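Local coordinates for protein leucine aminopeptidase 2 (Saccharomyces cerevisiae, PDB 2XQ0) that acts as a zinc-dependent aminopeptidase that preferentially cleaves di- and tripeptides, and also shows low epoxide hydrolase activity in vitro, at residues K164-V178 and P201-L214. Numbering follows the deposited sequence.
Sequences KSTFTASIESPLPVV and PIPAYLIGIASGDL
Lys164 meets Pro203 at one end and Val178 meets Ala210 at the other, where the large mixed sheet of strand 165-172 packs against the four-stranded antiparallel sheet that holds 177-179 and 209-211, with apolar side chains such as Phe167, Ile171, Ile207 and Ile209 packed between them; residues 164-178 belong to the N-terminal domain of this M1-family peptidase. At the first end, Ser165 and Ile202 form an antiparallel hydrogen-bonded pair, the bond from Ile202 N to Ser165 O being nearly straight at 171°. The Lys164 chain, bent at chi2 (-143°) and chi3 (-84°), runs alongside the Pro203 ring, with CD a tight 3.5 Å from Pro203 CD. Its ammonium group reaches a water shared with Pro201 O and also bonds Thr313 and the carbonyls of Leu311 and Lys424. Between the sheets, Phe167 meets Ile207 from the opposite direction; Ile207 CD1 sits over the ring centre in a CH-pi contact, 3.7 Å from the centroid, while Ile202 CG1 approaches the ring obliquely. A serine in place of Phe167 would probably leave Ile207 CD1 without the aromatic face it rests on and open a gap beside Ile202. Farther along, Ile171 and Ile209 reach tip to tip, their CD1 atoms pressed to 3.4 Å. At the second end Val178 and Ala210 exchange two backbone hydrogen bonds. Val178 CG2 lies 3.9 Å from Ala210 CB and CG1 equally far from Leu214 CD1, an apolar patch joined by Leu265 on strand 264-266 of another sheet. Beside it, Pro176 O accepts two bonds: Gly212 N lies in the carbonyl plane, 3.1 Å from Pro176 O, and Ser211 OG donates to it from above that plane at 2.8 Å.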
# COMPACT_ATOMS: atom_id res chain seq x y z
N LYS A 164 -5.71 -13.42 13.91
CA LYS A 164 -5.69 -12.08 14.50
C LYS A 164 -5.68 -12.20 16.02
O LYS A 164 -6.34 -13.07 16.58
CB LYS A 164 -6.90 -11.26 14.04
CG LYS A 164 -7.14 -11.34 12.54
CD LYS A 164 -7.63 -10.02 11.98
CE LYS A 164 -9.13 -9.88 12.13
NZ LYS A 164 -9.63 -8.67 11.41
N SER A 165 -4.92 -11.33 16.66
CA SER A 165 -4.63 -11.43 18.08
C SER A 165 -4.45 -10.04 18.65
O SER A 165 -3.94 -9.17 17.97
CB SER A 165 -3.30 -12.17 18.25
OG SER A 165 -2.86 -12.15 19.59
N THR A 166 -4.89 -9.82 19.89
CA THR A 166 -4.48 -8.64 20.62
C THR A 166 -2.97 -8.69 20.86
O THR A 166 -2.37 -9.79 20.90
CB THR A 166 -5.23 -8.53 21.95
OG1 THR A 166 -5.04 -9.73 22.70
CG2 THR A 166 -6.73 -8.36 21.69
N PHE A 167 -2.35 -7.52 21.02
CA PHE A 167 -0.92 -7.43 21.31
C PHE A 167 -0.63 -6.53 22.51
O PHE A 167 -1.31 -5.54 22.75
CB PHE A 167 -0.13 -6.84 20.14
CG PHE A 167 0.12 -7.80 19.03
CD1 PHE A 167 -0.88 -8.10 18.12
CD2 PHE A 167 1.38 -8.37 18.85
CE1 PHE A 167 -0.65 -8.97 17.08
CE2 PHE A 167 1.62 -9.26 17.80
CZ PHE A 167 0.61 -9.56 16.92
N THR A 168 0.41 -6.88 23.25
CA THR A 168 1.10 -5.91 24.10
C THR A 168 2.54 -5.90 23.60
O THR A 168 2.99 -6.88 23.02
CB THR A 168 1.07 -6.32 25.58
OG1 THR A 168 1.29 -7.73 25.68
CG2 THR A 168 -0.28 -5.99 26.21
N ALA A 169 3.26 -4.82 23.85
CA ALA A 169 4.64 -4.74 23.38
C ALA A 169 5.48 -3.84 24.25
O ALA A 169 5.09 -2.72 24.57
CB ALA A 169 4.68 -4.25 21.93
N SER A 170 6.66 -4.33 24.64
CA SER A 170 7.64 -3.46 25.27
C SER A 170 8.83 -3.42 24.36
O SER A 170 9.33 -4.46 23.94
CB SER A 170 8.05 -3.98 26.64
OG SER A 170 6.92 -4.15 27.46
N ILE A 171 9.29 -2.21 24.05
CA ILE A 171 10.38 -2.06 23.11
C ILE A 171 11.44 -1.16 23.72
O ILE A 171 11.20 -0.00 24.01
CB ILE A 171 9.92 -1.51 21.77
CG1 ILE A 171 8.77 -2.38 21.23
CG2 ILE A 171 11.07 -1.48 20.79
CD1 ILE A 171 8.12 -1.85 20.00
N GLU A 172 12.62 -1.72 23.93
CA GLU A 172 13.72 -0.94 24.48
C GLU A 172 14.54 -0.38 23.32
O GLU A 172 14.86 -1.10 22.38
CB GLU A 172 14.59 -1.84 25.36
CG GLU A 172 15.71 -1.11 26.06
CD GLU A 172 16.53 -2.03 26.93
OE1 GLU A 172 16.53 -3.26 26.65
OE2 GLU A 172 17.18 -1.54 27.88
N SER A 173 14.85 0.91 23.37
CA SER A 173 15.64 1.56 22.32
C SER A 173 16.32 2.80 22.89
O SER A 173 15.78 3.45 23.78
CB SER A 173 14.75 1.98 21.15
OG SER A 173 15.51 2.55 20.10
N PRO A 174 17.52 3.14 22.38
CA PRO A 174 18.12 4.40 22.83
C PRO A 174 17.51 5.62 22.15
O PRO A 174 17.94 6.73 22.44
CB PRO A 174 19.59 4.25 22.42
CG PRO A 174 19.56 3.30 21.27
CD PRO A 174 18.43 2.35 21.54
N LEU A 175 16.53 5.41 21.26
CA LEU A 175 15.82 6.49 20.57
C LEU A 175 14.31 6.23 20.63
O LEU A 175 13.89 5.10 20.83
CB LEU A 175 16.27 6.58 19.11
CG LEU A 175 17.72 7.00 18.83
CD1 LEU A 175 18.11 6.76 17.38
CD2 LEU A 175 17.93 8.47 19.19
N PRO A 176 13.49 7.29 20.48
CA PRO A 176 12.03 7.15 20.44
C PRO A 176 11.50 6.00 19.54
O PRO A 176 12.08 5.67 18.51
CB PRO A 176 11.58 8.52 19.92
CG PRO A 176 12.61 9.49 20.52
CD PRO A 176 13.92 8.71 20.48
N VAL A 177 10.42 5.38 19.98
CA VAL A 177 9.82 4.26 19.27
C VAL A 177 8.35 4.56 19.06
O VAL A 177 7.67 5.05 19.97
CB VAL A 177 9.89 2.93 20.09
CG1 VAL A 177 9.09 1.81 19.41
CG2 VAL A 177 11.32 2.50 20.33
N VAL A 178 7.87 4.29 17.86
CA VAL A 178 6.43 4.20 17.66
C VAL A 178 6.06 2.78 17.23
O VAL A 178 6.90 2.05 16.69
CB VAL A 178 5.91 5.22 16.65
CG1 VAL A 178 6.27 6.64 17.10
CG2 VAL A 178 6.47 4.92 15.27
N PRO A 201 -8.04 -7.09 17.99
CA PRO A 201 -7.19 -8.16 17.44
C PRO A 201 -6.70 -7.82 16.04
O PRO A 201 -7.48 -7.31 15.23
CB PRO A 201 -8.11 -9.39 17.39
CG PRO A 201 -9.25 -9.08 18.29
CD PRO A 201 -9.38 -7.58 18.37
N ILE A 202 -5.43 -8.09 15.75
CA ILE A 202 -4.87 -7.79 14.42
C ILE A 202 -4.01 -8.95 13.87
O ILE A 202 -3.49 -9.76 14.64
CB ILE A 202 -4.06 -6.46 14.42
CG1 ILE A 202 -2.89 -6.46 15.43
CG2 ILE A 202 -5.00 -5.26 14.68
CD1 ILE A 202 -1.83 -5.37 15.14
N PRO A 203 -3.92 -9.06 12.53
CA PRO A 203 -2.99 -10.01 11.88
C PRO A 203 -1.54 -9.52 12.04
O PRO A 203 -1.30 -8.32 12.20
CB PRO A 203 -3.42 -9.97 10.41
CG PRO A 203 -4.02 -8.63 10.22
CD PRO A 203 -4.66 -8.25 11.54
N ALA A 204 -0.58 -10.44 11.99
CA ALA A 204 0.83 -10.08 12.15
C ALA A 204 1.31 -9.06 11.10
O ALA A 204 2.22 -8.28 11.37
CB ALA A 204 1.72 -11.34 12.10
N TYR A 205 0.72 -9.09 9.91
CA TYR A 205 1.27 -8.28 8.82
C TYR A 205 1.01 -6.78 9.09
O TYR A 205 1.63 -5.94 8.48
CB TYR A 205 0.72 -8.70 7.45
CG TYR A 205 -0.67 -8.20 7.14
CD1 TYR A 205 -0.89 -6.90 6.70
CD2 TYR A 205 -1.76 -9.04 7.27
CE1 TYR A 205 -2.15 -6.45 6.41
CE2 TYR A 205 -3.04 -8.60 6.98
CZ TYR A 205 -3.22 -7.31 6.55
OH TYR A 205 -4.49 -6.86 6.27
N LEU A 206 0.11 -6.48 10.04
CA LEU A 206 -0.22 -5.10 10.40
C LEU A 206 0.69 -4.54 11.50
O LEU A 206 0.63 -3.35 11.82
CB LEU A 206 -1.67 -5.00 10.85
CG LEU A 206 -2.68 -5.13 9.71
CD1 LEU A 206 -4.10 -5.06 10.25
CD2 LEU A 206 -2.45 -4.02 8.71
N ILE A 207 1.52 -5.39 12.09
CA ILE A 207 2.44 -4.91 13.10
C ILE A 207 3.36 -3.90 12.46
O ILE A 207 3.82 -4.07 11.32
CB ILE A 207 3.24 -6.03 13.76
CG1 ILE A 207 2.33 -6.86 14.66
CG2 ILE A 207 4.40 -5.45 14.57
CD1 ILE A 207 1.81 -6.06 15.85
N GLY A 208 3.59 -2.81 13.19
CA GLY A 208 4.47 -1.76 12.70
C GLY A 208 5.37 -1.28 13.81
O GLY A 208 4.92 -1.14 14.96
N ILE A 209 6.63 -1.05 13.49
CA ILE A 209 7.56 -0.47 14.46
C ILE A 209 8.52 0.47 13.76
O ILE A 209 8.97 0.21 12.64
CB ILE A 209 8.36 -1.58 15.19
CG1 ILE A 209 9.31 -0.96 16.22
CG2 ILE A 209 9.18 -2.38 14.20
CD1 ILE A 209 9.92 -1.97 17.16
N ALA A 210 8.83 1.59 14.41
CA ALA A 210 9.91 2.46 13.92
C ALA A 210 10.62 3.08 15.11
O ALA A 210 10.03 3.26 16.17
CB ALA A 210 9.39 3.55 13.01
N SER A 211 11.89 3.38 14.93
CA SER A 211 12.63 4.04 16.00
C SER A 211 13.65 4.94 15.40
O SER A 211 14.36 4.56 14.46
CB SER A 211 13.28 3.03 16.92
OG SER A 211 13.98 3.69 17.97
N GLY A 212 13.70 6.15 15.92
CA GLY A 212 14.69 7.12 15.51
C GLY A 212 14.43 8.43 16.21
O GLY A 212 13.68 8.49 17.17
N ASP A 213 15.09 9.47 15.72
CA ASP A 213 14.92 10.80 16.30
C ASP A 213 13.57 11.35 15.89
O ASP A 213 13.46 12.12 14.94
CB ASP A 213 16.05 11.73 15.86
CG ASP A 213 15.94 13.10 16.48
OD1 ASP A 213 15.19 13.23 17.47
OD2 ASP A 213 16.60 14.04 15.98
N LEU A 214 12.55 10.96 16.63
CA LEU A 214 11.18 11.32 16.29
C LEU A 214 10.63 12.33 17.28
O LEU A 214 10.77 12.18 18.50
CB LEU A 214 10.31 10.07 16.34
CG LEU A 214 10.61 8.97 15.32
CD1 LEU A 214 9.68 7.78 15.52
CD2 LEU A 214 10.45 9.53 13.91
O HOH W 1 -9.53 -6.66 13.58